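Local coordinates for conserved hypothetical protein (Pseudomonas aeruginosa, PDB 1YLL) that is of unknown function but belongs to the HutD family of the cupin clan and may be linked to histidine utilisation, at residues W42-A47 and R109-I114; A122-L127 and W189-E194; E132-G137 and H179-A184; T141-A146 and C168-G173. All coordinates share one frame; numbering follows the deposited sequence.

Contact 1: W42-A47 and R109-I114; sequences WRLSIA and RDFNLI
Two antiparallel neighbours of a beta sheet in this bicupin-like, all-beta HutD fold meet here. Strand 42-47 pairs with strand 109-114, and the hydrogen-bonded pairs are Arg43 with Ile114, Ser45 with Asn112 and Ala47 with Asp110. The ladder is closely packed on both faces. One face carries Leu44, Ile46, Phe111 and Leu113. Phe111 has CG anti to its backbone N (chi1 176°), and its ring runs obliquely across Leu44. Both methyls of Leu44 touch the far end of the ring; CD2 lies 3.6 Å from Phe111 CZ. The same CD2 also packs on CB of Leu113. Phe145 of strand 141-146 stacks on the Phe111 ring, so this face is turned to the second half of the chain.

The other face holds Arg43, Ser45, Ala47, Asp110, Asn112 and Ile114. It is buried too, but more polar. Arg43 and Ile114 run side by side, with Ile114 CD1 at the guanidinium edge, 3.9 Å from Arg43 NH2. The charge of Arg43 is met by Glu28, and Asn112 OD1 is held by Arg63. The loose side is the partly exposed corner at Arg109, whose chain bends at chi3 (81°). One face of its guanidinium lies over Ile46 CG2, and its main ionic partner is Asp48. A water takes a bond from Arg109 NH2 and gives a weak one to Ile46 O. At this end Ala47 N reaches Asp110 O at 3.0 Å, above the carbonyl plane. The same N-H also makes a weak bond to Asp110 OD1, with Ala47 N 3.1 Å from it.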
# COMPACT_ATOMS: atom_id res chain seq x y z
N TRP D 42 26.70 9.86 -11.72
CA TRP D 42 25.66 9.40 -12.64
C TRP D 42 24.71 10.57 -12.81
O TRP D 42 24.60 11.46 -11.95
CB TRP D 42 24.92 8.13 -12.15
CG TRP D 42 24.30 8.22 -10.79
CD1 TRP D 42 24.77 7.65 -9.64
CD2 TRP D 42 23.08 8.88 -10.44
NE1 TRP D 42 23.92 7.91 -8.60
CE2 TRP D 42 22.88 8.68 -9.06
CE3 TRP D 42 22.14 9.63 -11.17
CZ2 TRP D 42 21.77 9.21 -8.36
CZ3 TRP D 42 21.04 10.15 -10.48
CH2 TRP D 42 20.86 9.94 -9.09
N ARG D 43 24.06 10.59 -13.96
CA ARG D 43 23.11 11.64 -14.28
C ARG D 43 22.00 11.04 -15.13
O ARG D 43 22.26 10.25 -16.05
CB ARG D 43 23.80 12.73 -15.10
CG ARG D 43 22.92 13.85 -15.54
CD ARG D 43 23.81 14.95 -16.08
NE ARG D 43 23.08 15.96 -16.85
CZ ARG D 43 22.79 15.87 -18.14
NH1 ARG D 43 22.14 16.86 -18.74
NH2 ARG D 43 23.11 14.80 -18.84
N LEU D 44 20.77 11.43 -14.82
CA LEU D 44 19.59 10.95 -15.56
C LEU D 44 18.97 12.18 -16.19
O LEU D 44 18.83 13.23 -15.54
CB LEU D 44 18.59 10.33 -14.57
CG LEU D 44 17.92 8.96 -14.68
CD1 LEU D 44 16.40 9.14 -14.50
CD2 LEU D 44 18.28 8.22 -15.97
N SER D 45 18.55 12.08 -17.44
CA SER D 45 17.97 13.26 -18.08
C SER D 45 17.08 12.88 -19.25
O SER D 45 17.08 11.73 -19.71
CB SER D 45 19.10 14.14 -18.63
OG SER D 45 19.89 13.41 -19.59
N ILE D 46 16.31 13.87 -19.71
CA ILE D 46 15.46 13.73 -20.88
C ILE D 46 15.99 14.77 -21.85
O ILE D 46 16.25 15.90 -21.46
CB ILE D 46 14.01 14.10 -20.61
CG1 ILE D 46 13.36 13.10 -19.68
CG2 ILE D 46 13.24 14.17 -21.94
CD1 ILE D 46 12.10 13.75 -19.10
N ALA D 47 16.19 14.42 -23.11
CA ALA D 47 16.68 15.42 -24.04
C ALA D 47 15.71 15.53 -25.21
O ALA D 47 14.96 14.59 -25.49
CB ALA D 47 18.08 15.08 -24.55
N ARG D 109 12.26 12.85 -28.36
CA ARG D 109 12.64 13.12 -26.98
C ARG D 109 13.22 11.80 -26.55
O ARG D 109 12.73 10.72 -26.93
CB ARG D 109 11.43 13.44 -26.09
CG ARG D 109 10.69 14.71 -26.51
CD ARG D 109 9.79 15.22 -25.38
NE ARG D 109 10.58 15.98 -24.41
CZ ARG D 109 10.17 16.27 -23.17
NH1 ARG D 109 9.00 15.84 -22.76
NH2 ARG D 109 10.94 16.98 -22.36
N ASP D 110 14.29 11.86 -25.77
CA ASP D 110 14.91 10.64 -25.32
C ASP D 110 15.13 10.69 -23.81
O ASP D 110 14.93 11.72 -23.17
CB ASP D 110 16.24 10.37 -26.04
CG ASP D 110 17.26 11.47 -25.88
OD1 ASP D 110 17.33 12.13 -24.81
OD2 ASP D 110 18.02 11.66 -26.85
N PHE D 111 15.48 9.53 -23.27
CA PHE D 111 15.73 9.34 -21.85
C PHE D 111 17.18 8.84 -21.80
O PHE D 111 17.53 7.87 -22.49
CB PHE D 111 14.73 8.29 -21.37
CG PHE D 111 14.90 7.89 -19.95
CD1 PHE D 111 14.63 8.80 -18.91
CD2 PHE D 111 15.30 6.60 -19.63
CE1 PHE D 111 14.77 8.41 -17.58
CE2 PHE D 111 15.44 6.21 -18.29
CZ PHE D 111 15.17 7.11 -17.28
N ASN D 112 18.00 9.49 -20.96
CA ASN D 112 19.43 9.19 -20.94
C ASN D 112 19.96 8.87 -19.58
O ASN D 112 19.69 9.62 -18.67
CB ASN D 112 20.22 10.43 -21.39
CG ASN D 112 20.30 10.59 -22.89
OD1 ASN D 112 20.98 9.82 -23.56
ND2 ASN D 112 19.63 11.60 -23.42
N LEU D 113 20.74 7.79 -19.46
CA LEU D 113 21.44 7.50 -18.20
C LEU D 113 22.91 7.67 -18.59
O LEU D 113 23.32 7.12 -19.59
CB LEU D 113 21.27 6.03 -17.79
CG LEU D 113 21.52 5.52 -16.35
CD1 LEU D 113 22.18 4.18 -16.37
CD2 LEU D 113 22.25 6.50 -15.47
N ILE D 114 23.68 8.45 -17.83
CA ILE D 114 25.11 8.58 -18.10
C ILE D 114 25.76 8.29 -16.76
O ILE D 114 25.39 8.90 -15.77
CB ILE D 114 25.45 10.00 -18.57
CG1 ILE D 114 24.63 10.31 -19.83
CG2 ILE D 114 26.98 10.17 -18.83
CD1 ILE D 114 24.86 11.70 -20.39
O HOH W 1 13.98 17.50 -22.95

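Contact 2: A122-L127 and W189-E194; sequences ARLQWL and WVCAVE
A cysteine side chain lies flat over an indole here. Cys191 CB sits 3.6 Å from the centroid of the Trp126 six-membered ring, almost exactly on the ring normal, a CH-pi contact. Its SG lies over the five-membered ring of the same indole, 3.9 Å from that centroid, as a sulfur-aromatic contact. Cys191 has SG anti to its backbone N (chi1 -170°). This carries the sulfur on to Leu124, whose CD2 is 3.6 Å from Cys191 SG. Leu124 CD1 then packs against Val193 CG2. Trp126 NE1 is bonded to Ser66 OG.

The two strands are antiparallel neighbours in a sheet of the second cupin-like half. Arg123 with Glu194, Gln125 with Ala192 and Leu127 with Val190 are the hydrogen-bonded pairs. The straightest bond is Leu127 N to Val190 O, 2.8 Å at 171°. Trp189, at the end of the ladder, brings the edge of its ring to the backbone of Trp126.

On the face of Gln125 and Glu194, away from Cys191, Arg123 is extended from CG to NE and grips Gln125 OE1 end-on. Arg123 NH1 reaches this oxygen at 2.8 Å, in the guanidinium plane and on a lone pair. Arg123 NH2 bonds to it as well, but from above the amide plane. A water accepts from Arg123 NH1 and donates to Ala192 O and Glu194 OE1, bridging two opposite charges that do not touch directly. Glu194 OE1 instead forms a salt bridge with Arg123 of the second subunit, and the reciprocal bridge joins Arg123 NH2 to Glu194 of that subunit. Arg123 and Leu124 also extend the sheet across that interface.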
# COMPACT_ATOMS: atom_id res chain seq x y z
N ALA D 122 25.46 -0.40 -12.83
CA ALA D 122 24.11 -0.02 -13.27
C ALA D 122 23.25 -1.13 -13.86
O ALA D 122 23.77 -2.12 -14.38
CB ALA D 122 24.22 1.13 -14.31
N ARG D 123 21.92 -0.94 -13.79
CA ARG D 123 20.98 -1.87 -14.43
C ARG D 123 19.88 -0.94 -14.96
O ARG D 123 19.53 0.05 -14.30
CB ARG D 123 20.38 -2.84 -13.42
CG ARG D 123 19.56 -3.94 -14.08
CD ARG D 123 18.87 -4.78 -13.03
NE ARG D 123 18.25 -5.95 -13.63
CZ ARG D 123 17.06 -5.96 -14.26
NH1 ARG D 123 16.32 -4.86 -14.39
NH2 ARG D 123 16.63 -7.12 -14.77
N LEU D 124 19.39 -1.21 -16.15
CA LEU D 124 18.35 -0.37 -16.69
C LEU D 124 17.39 -1.25 -17.44
O LEU D 124 17.82 -2.04 -18.32
CB LEU D 124 18.95 0.69 -17.63
CG LEU D 124 17.92 1.65 -18.26
CD1 LEU D 124 18.58 3.04 -18.49
CD2 LEU D 124 17.32 1.09 -19.58
N GLN D 125 16.10 -1.12 -17.13
CA GLN D 125 15.11 -1.95 -17.82
C GLN D 125 13.74 -1.28 -17.97
O GLN D 125 13.22 -0.76 -17.00
CB GLN D 125 14.91 -3.28 -17.06
CG GLN D 125 13.89 -4.21 -17.74
CD GLN D 125 13.79 -5.57 -17.14
OE1 GLN D 125 14.25 -5.80 -16.04
NE2 GLN D 125 13.18 -6.50 -17.88
N TRP D 126 13.20 -1.29 -19.18
CA TRP D 126 11.85 -0.76 -19.42
C TRP D 126 10.87 -1.85 -19.03
O TRP D 126 11.03 -3.00 -19.43
CB TRP D 126 11.68 -0.42 -20.91
CG TRP D 126 12.29 0.88 -21.23
CD1 TRP D 126 13.56 1.11 -21.77
CD2 TRP D 126 11.73 2.17 -21.00
NE1 TRP D 126 13.78 2.43 -21.90
CE2 TRP D 126 12.69 3.13 -21.43
CE3 TRP D 126 10.52 2.62 -20.47
CZ2 TRP D 126 12.46 4.50 -21.34
CZ3 TRP D 126 10.29 3.98 -20.39
CH2 TRP D 126 11.25 4.91 -20.82
N LEU D 127 9.87 -1.48 -18.21
CA LEU D 127 8.86 -2.43 -17.73
C LEU D 127 7.47 -1.87 -18.02
O LEU D 127 7.22 -0.70 -17.79
CB LEU D 127 9.03 -2.58 -16.22
CG LEU D 127 10.38 -3.15 -15.76
CD1 LEU D 127 10.58 -2.89 -14.26
CD2 LEU D 127 10.43 -4.62 -16.07
N TRP D 189 4.27 2.30 -19.09
CA TRP D 189 5.66 1.94 -19.22
C TRP D 189 6.47 2.76 -18.25
O TRP D 189 6.25 3.96 -18.12
CB TRP D 189 6.13 2.24 -20.65
CG TRP D 189 5.81 1.18 -21.65
CD1 TRP D 189 4.79 1.19 -22.59
CD2 TRP D 189 6.51 -0.05 -21.84
NE1 TRP D 189 4.82 0.05 -23.34
CE2 TRP D 189 5.86 -0.74 -22.90
CE3 TRP D 189 7.61 -0.66 -21.21
CZ2 TRP D 189 6.29 -1.99 -23.35
CZ3 TRP D 189 8.03 -1.90 -21.64
CH2 TRP D 189 7.37 -2.56 -22.71
N VAL D 190 7.41 2.10 -17.59
CA VAL D 190 8.34 2.75 -16.65
C VAL D 190 9.74 2.25 -16.96
O VAL D 190 9.90 1.22 -17.59
CB VAL D 190 8.02 2.40 -15.15
CG1 VAL D 190 6.59 2.87 -14.79
CG2 VAL D 190 8.11 0.94 -14.91
N CYS D 191 10.75 3.02 -16.55
CA CYS D 191 12.12 2.58 -16.74
C CYS D 191 12.73 2.54 -15.35
O CYS D 191 12.79 3.57 -14.64
CB CYS D 191 12.88 3.52 -17.63
SG CYS D 191 14.51 2.82 -18.11
N ALA D 192 13.14 1.34 -14.95
CA ALA D 192 13.74 1.13 -13.65
C ALA D 192 15.25 1.18 -13.83
O ALA D 192 15.80 0.35 -14.55
CB ALA D 192 13.33 -0.23 -13.13
N VAL D 193 15.89 2.13 -13.17
CA VAL D 193 17.35 2.30 -13.24
C VAL D 193 17.91 2.05 -11.83
O VAL D 193 17.51 2.73 -10.89
CB VAL D 193 17.72 3.71 -13.70
CG1 VAL D 193 19.25 3.89 -13.68
CG2 VAL D 193 17.23 3.92 -15.13
N GLU D 194 18.82 1.08 -11.68
CA GLU D 194 19.38 0.78 -10.36
C GLU D 194 20.88 0.96 -10.43
O GLU D 194 21.50 0.55 -11.42
CB GLU D 194 18.97 -0.64 -9.91
CG GLU D 194 17.42 -0.72 -9.85
CD GLU D 194 16.85 -2.13 -9.84
OE1 GLU D 194 15.84 -2.38 -10.59
OE2 GLU D 194 17.37 -2.96 -9.08
O HOH W 2 16.67 -2.15 -13.25

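Contact 3: E132-G137 and H179-A184; sequences ELDWHG and HWRLTA
This is an antiparallel strand pair at the margin of the second cupin-like half, its centre about 18 Å from the centre of the chain. Strand 132-137 is an outermost strand of its sheet within the chain, and 179-184 is its neighbour. Leu133 with Leu182 and Trp135 with Trp180 are the hydrogen-bonded pairs. The inner face is aromatic and aliphatic. Trp180 CB sits over the six-membered ring of Trp135, 3.7 Å from its centroid. The two indoles are near parallel but slid apart, so they barely overlap. Leu182 CD1 meets Trp135 at its ring edge and also packs on Leu133 CD1.

The other face is polar. His136 and His179 form an offset stack, with centroids 4.0 Å apart and planes at 9°. His179 NE2 donates to Asp134 OD2 at 2.7 Å, using the anti lone pair of that oxygen. Asp134 CG takes the crowded position between N and the carbonyl carbon (chi1 74°). Arg181, bent at chi3, puts its guanidinium over Asp134 CB. Long salt bridges run from Arg181 NH1 to Asp134 OD1 and to Glu132 OE2, the latter at 3.7 Å and by charge alone. His136 also meets the second subunit, where His136 and Gly137 continue the sheet.

The bond to Asp134 would favour a protonated His179, while nearby Arg181 would probably share the negative charge of Asp134 and weaken that effect.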
# COMPACT_ATOMS: atom_id res chain seq x y z
N GLU D 132 -0.22 -4.80 -12.02
CA GLU D 132 0.75 -4.84 -10.92
C GLU D 132 2.01 -5.60 -11.31
O GLU D 132 1.97 -6.48 -12.17
CB GLU D 132 0.07 -5.53 -9.74
CG GLU D 132 0.84 -5.68 -8.43
CD GLU D 132 -0.03 -6.38 -7.36
OE1 GLU D 132 -0.38 -7.56 -7.56
OE2 GLU D 132 -0.36 -5.74 -6.32
N LEU D 133 3.13 -5.22 -10.69
CA LEU D 133 4.38 -5.94 -10.90
C LEU D 133 5.25 -5.63 -9.69
O LEU D 133 5.07 -4.60 -9.07
CB LEU D 133 5.07 -5.52 -12.21
CG LEU D 133 5.82 -4.21 -12.44
CD1 LEU D 133 7.09 -4.13 -11.59
CD2 LEU D 133 6.21 -4.13 -13.95
N ASP D 134 6.18 -6.53 -9.35
CA ASP D 134 7.05 -6.30 -8.21
C ASP D 134 8.37 -7.02 -8.41
O ASP D 134 8.50 -7.91 -9.26
CB ASP D 134 6.40 -6.83 -6.91
CG ASP D 134 6.43 -8.35 -6.79
OD1 ASP D 134 5.90 -9.05 -7.69
OD2 ASP D 134 6.98 -8.86 -5.80
N TRP D 135 9.38 -6.59 -7.65
CA TRP D 135 10.67 -7.27 -7.68
C TRP D 135 11.33 -7.00 -6.34
O TRP D 135 10.88 -6.14 -5.58
CB TRP D 135 11.56 -6.74 -8.83
CG TRP D 135 12.17 -5.38 -8.63
CD1 TRP D 135 13.37 -5.12 -8.06
CD2 TRP D 135 11.61 -4.12 -9.01
NE1 TRP D 135 13.61 -3.76 -8.06
CE2 TRP D 135 12.54 -3.13 -8.64
CE3 TRP D 135 10.41 -3.74 -9.63
CZ2 TRP D 135 12.32 -1.76 -8.87
CZ3 TRP D 135 10.19 -2.36 -9.86
CH2 TRP D 135 11.14 -1.40 -9.48
N HIS D 136 12.36 -7.79 -6.04
CA HIS D 136 13.15 -7.57 -4.83
C HIS D 136 14.55 -7.21 -5.30
O HIS D 136 15.06 -7.84 -6.21
CB HIS D 136 13.25 -8.84 -3.97
CG HIS D 136 11.97 -9.23 -3.32
ND1 HIS D 136 11.73 -9.10 -1.95
CD2 HIS D 136 10.85 -9.78 -3.84
CE1 HIS D 136 10.52 -9.54 -1.67
NE2 HIS D 136 9.96 -9.96 -2.79
N GLY D 137 15.18 -6.23 -4.68
CA GLY D 137 16.53 -5.90 -5.11
C GLY D 137 17.33 -5.26 -3.99
O GLY D 137 16.75 -4.67 -3.11
N HIS D 179 11.70 -4.59 -1.29
CA HIS D 179 10.59 -5.15 -2.05
C HIS D 179 9.82 -4.00 -2.67
O HIS D 179 9.16 -3.22 -1.98
CB HIS D 179 9.66 -6.01 -1.17
CG HIS D 179 8.61 -6.71 -1.95
ND1 HIS D 179 7.50 -7.29 -1.37
CD2 HIS D 179 8.47 -6.90 -3.29
CE1 HIS D 179 6.73 -7.81 -2.31
NE2 HIS D 179 7.29 -7.58 -3.49
N TRP D 180 9.93 -3.87 -3.99
CA TRP D 180 9.27 -2.81 -4.74
C TRP D 180 8.06 -3.32 -5.50
O TRP D 180 8.15 -4.33 -6.21
CB TRP D 180 10.23 -2.21 -5.79
CG TRP D 180 11.41 -1.52 -5.23
CD1 TRP D 180 12.68 -2.01 -5.09
CD2 TRP D 180 11.45 -0.17 -4.77
NE1 TRP D 180 13.50 -1.04 -4.58
CE2 TRP D 180 12.77 0.10 -4.37
CE3 TRP D 180 10.48 0.84 -4.66
CZ2 TRP D 180 13.16 1.35 -3.87
CZ3 TRP D 180 10.87 2.10 -4.16
CH2 TRP D 180 12.20 2.33 -3.77
N ARG D 181 6.94 -2.60 -5.41
CA ARG D 181 5.73 -2.99 -6.13
C ARG D 181 5.14 -1.79 -6.85
O ARG D 181 5.01 -0.72 -6.28
CB ARG D 181 4.69 -3.59 -5.18
CG ARG D 181 3.43 -4.05 -5.95
CD ARG D 181 2.34 -4.58 -5.02
NE ARG D 181 2.80 -5.68 -4.20
CZ ARG D 181 3.15 -6.88 -4.67
NH1 ARG D 181 3.07 -7.13 -5.97
NH2 ARG D 181 3.58 -7.82 -3.84
N LEU D 182 4.80 -1.95 -8.13
CA LEU D 182 4.21 -0.87 -8.89
C LEU D 182 2.83 -1.31 -9.31
O LEU D 182 2.61 -2.48 -9.64
CB LEU D 182 5.01 -0.58 -10.15
CG LEU D 182 6.51 -0.34 -9.93
CD1 LEU D 182 7.14 -0.14 -11.30
CD2 LEU D 182 6.75 0.83 -9.06
N THR D 183 1.91 -0.36 -9.33
CA THR D 183 0.56 -0.67 -9.75
C THR D 183 0.05 0.43 -10.69
O THR D 183 0.47 1.58 -10.59
CB THR D 183 -0.35 -0.79 -8.53
OG1 THR D 183 -1.69 -1.05 -8.97
CG2 THR D 183 -0.32 0.47 -7.73
N ALA D 184 -0.81 0.05 -11.63
CA ALA D 184 -1.36 1.02 -12.57
C ALA D 184 -2.73 0.56 -13.07
O ALA D 184 -2.96 -0.62 -13.25
CB ALA D 184 -0.40 1.20 -13.74
O HOH W 3 5.41 -10.67 -4.33
O HOH W 4 16.55 -1.86 -4.25

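Contact 4: T141-A146 and C168-G173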
# COMPACT_ATOMS: atom_id res chain seq x y z
N THR D 141 20.62 2.58 -4.92
CA THR D 141 19.94 3.69 -5.57
C THR D 141 18.95 3.19 -6.62
O THR D 141 19.29 2.32 -7.42
CB THR D 141 20.93 4.63 -6.26
OG1 THR D 141 21.69 5.34 -5.25
CG2 THR D 141 20.19 5.66 -7.13
N LEU D 142 17.71 3.68 -6.55
CA LEU D 142 16.71 3.35 -7.55
C LEU D 142 16.11 4.62 -8.15
O LEU D 142 15.66 5.51 -7.44
CB LEU D 142 15.57 2.46 -6.98
CG LEU D 142 14.33 2.37 -7.91
CD1 LEU D 142 14.69 1.58 -9.18
CD2 LEU D 142 13.15 1.69 -7.24
N LEU D 143 16.14 4.73 -9.48
CA LEU D 143 15.51 5.84 -10.15
C LEU D 143 14.40 5.13 -10.94
O LEU D 143 14.66 4.22 -11.73
CB LEU D 143 16.49 6.53 -11.10
CG LEU D 143 17.74 7.06 -10.40
CD1 LEU D 143 18.80 7.47 -11.41
CD2 LEU D 143 17.31 8.23 -9.53
N LEU D 144 13.14 5.51 -10.72
CA LEU D 144 12.04 4.85 -11.43
C LEU D 144 11.30 5.93 -12.22
O LEU D 144 10.58 6.75 -11.66
CB LEU D 144 11.11 4.16 -10.41
CG LEU D 144 10.05 3.20 -10.93
CD1 LEU D 144 9.05 3.95 -11.76
CD2 LEU D 144 10.68 2.07 -11.77
N PHE D 145 11.53 5.95 -13.54
CA PHE D 145 10.97 6.96 -14.42
C PHE D 145 9.68 6.47 -15.05
O PHE D 145 9.65 5.38 -15.58
CB PHE D 145 11.97 7.23 -15.53
CG PHE D 145 11.47 8.19 -16.58
CD1 PHE D 145 11.48 9.56 -16.35
CD2 PHE D 145 11.02 7.71 -17.82
CE1 PHE D 145 11.04 10.45 -17.33
CE2 PHE D 145 10.58 8.60 -18.82
CZ PHE D 145 10.59 9.94 -18.59
N ALA D 146 8.60 7.26 -14.97
CA ALA D 146 7.34 6.85 -15.59
C ALA D 146 7.19 7.53 -16.93
O ALA D 146 7.19 8.76 -16.98
CB ALA D 146 6.16 7.25 -14.68
N CYS D 168 9.63 11.02 -11.81
CA CYS D 168 10.63 10.01 -11.49
C CYS D 168 10.89 9.85 -9.99
O CYS D 168 11.21 10.80 -9.30
CB CYS D 168 11.93 10.38 -12.21
SG CYS D 168 13.34 9.18 -12.11
N LEU D 169 10.74 8.63 -9.50
CA LEU D 169 11.05 8.38 -8.11
C LEU D 169 12.56 8.33 -8.00
O LEU D 169 13.22 7.78 -8.86
CB LEU D 169 10.52 7.03 -7.68
CG LEU D 169 11.01 6.68 -6.27
CD1 LEU D 169 9.90 6.99 -5.29
CD2 LEU D 169 11.41 5.24 -6.17
N CYS D 170 13.12 8.94 -6.95
CA CYS D 170 14.57 8.86 -6.76
C CYS D 170 14.77 8.38 -5.33
O CYS D 170 14.39 9.09 -4.40
CB CYS D 170 15.24 10.23 -6.93
SG CYS D 170 17.09 10.21 -6.67
N ALA D 171 15.31 7.18 -5.16
CA ALA D 171 15.59 6.64 -3.83
C ALA D 171 17.09 6.37 -3.70
O ALA D 171 17.68 5.63 -4.50
CB ALA D 171 14.80 5.35 -3.58
N GLU D 172 17.71 6.96 -2.69
CA GLU D 172 19.14 6.78 -2.52
C GLU D 172 19.45 6.31 -1.12
O GLU D 172 18.64 6.49 -0.23
CB GLU D 172 19.88 8.11 -2.75
CG GLU D 172 20.28 8.42 -4.17
CD GLU D 172 21.04 9.74 -4.25
OE1 GLU D 172 20.43 10.79 -3.96
OE2 GLU D 172 22.25 9.72 -4.59
N GLY D 173 20.61 5.70 -0.95
CA GLY D 173 21.04 5.23 0.36
C GLY D 173 20.24 4.08 0.93
O GLY D 173 20.16 3.92 2.15
O HOH W 5 22.86 5.40 -2.87
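Cys168 and Cys170 both hold SG anti to the backbone N (chi1 -175° and 179°), while Leu143 turns CG beside its own N, with chi2 extended at 168°. These torsions bring Leu143 CD2 to 3.5 Å from Cys170 SG, and Leu143 CB also touches the sulfur of Cys168. The setting is an antiparallel strand pair in a sheet of the second cupin-like half of this HutD protein. Leu142 with Ala171 and Leu144 with Leu169 are the hydrogen-bonded pairs. Ala171 N points at Leu142 O almost straight, at 2.8 Å.

Leu142 and Leu169 share the other face and cross at about a right angle, with Leu142 CD2 4.1 Å from Leu169 CD2. Leu144 and Leu169 meet there through their CB atoms. Trp180 of strand 178-184 covers Leu142, Leu169 and Ala171. On the face of the cysteines, Phe145 turns its ring edge to Cys168 CB.

Glu172, just past the end of strand 168-171, lies alongside Thr141, the first residue of its strand, with Thr141 OG1 3.6 Å from Glu172 CG. One water closes this end: it lies 2.7 Å from Thr141 OG1 and accepts a bond from Gly173 N at 3.0 Å.

Contacts 2 and 4 belong to one sheet, since strands 187-197 and 141-146 are neighbours in it. Cys191 N lies 2.8 Å from Phe145 O, and Val193 O is equally close to Leu143 N, probable hydrogen bonds. Contact 1 lies in another sheet and packs against both. Phe111 CE2 reaches Cys191 SG at 3.5 Å, and Phe111 CE1 reaches Phe145 CG at 3.5 Å. Contact 3 packs on the other side of that shared sheet, with Trp180 CE2 3.3 Å from Leu142 CD2. Contacts 1 and 3 do not touch; their nearest atoms are about 12 Å apart. Contacts 2 and 3 both meet the second subunit.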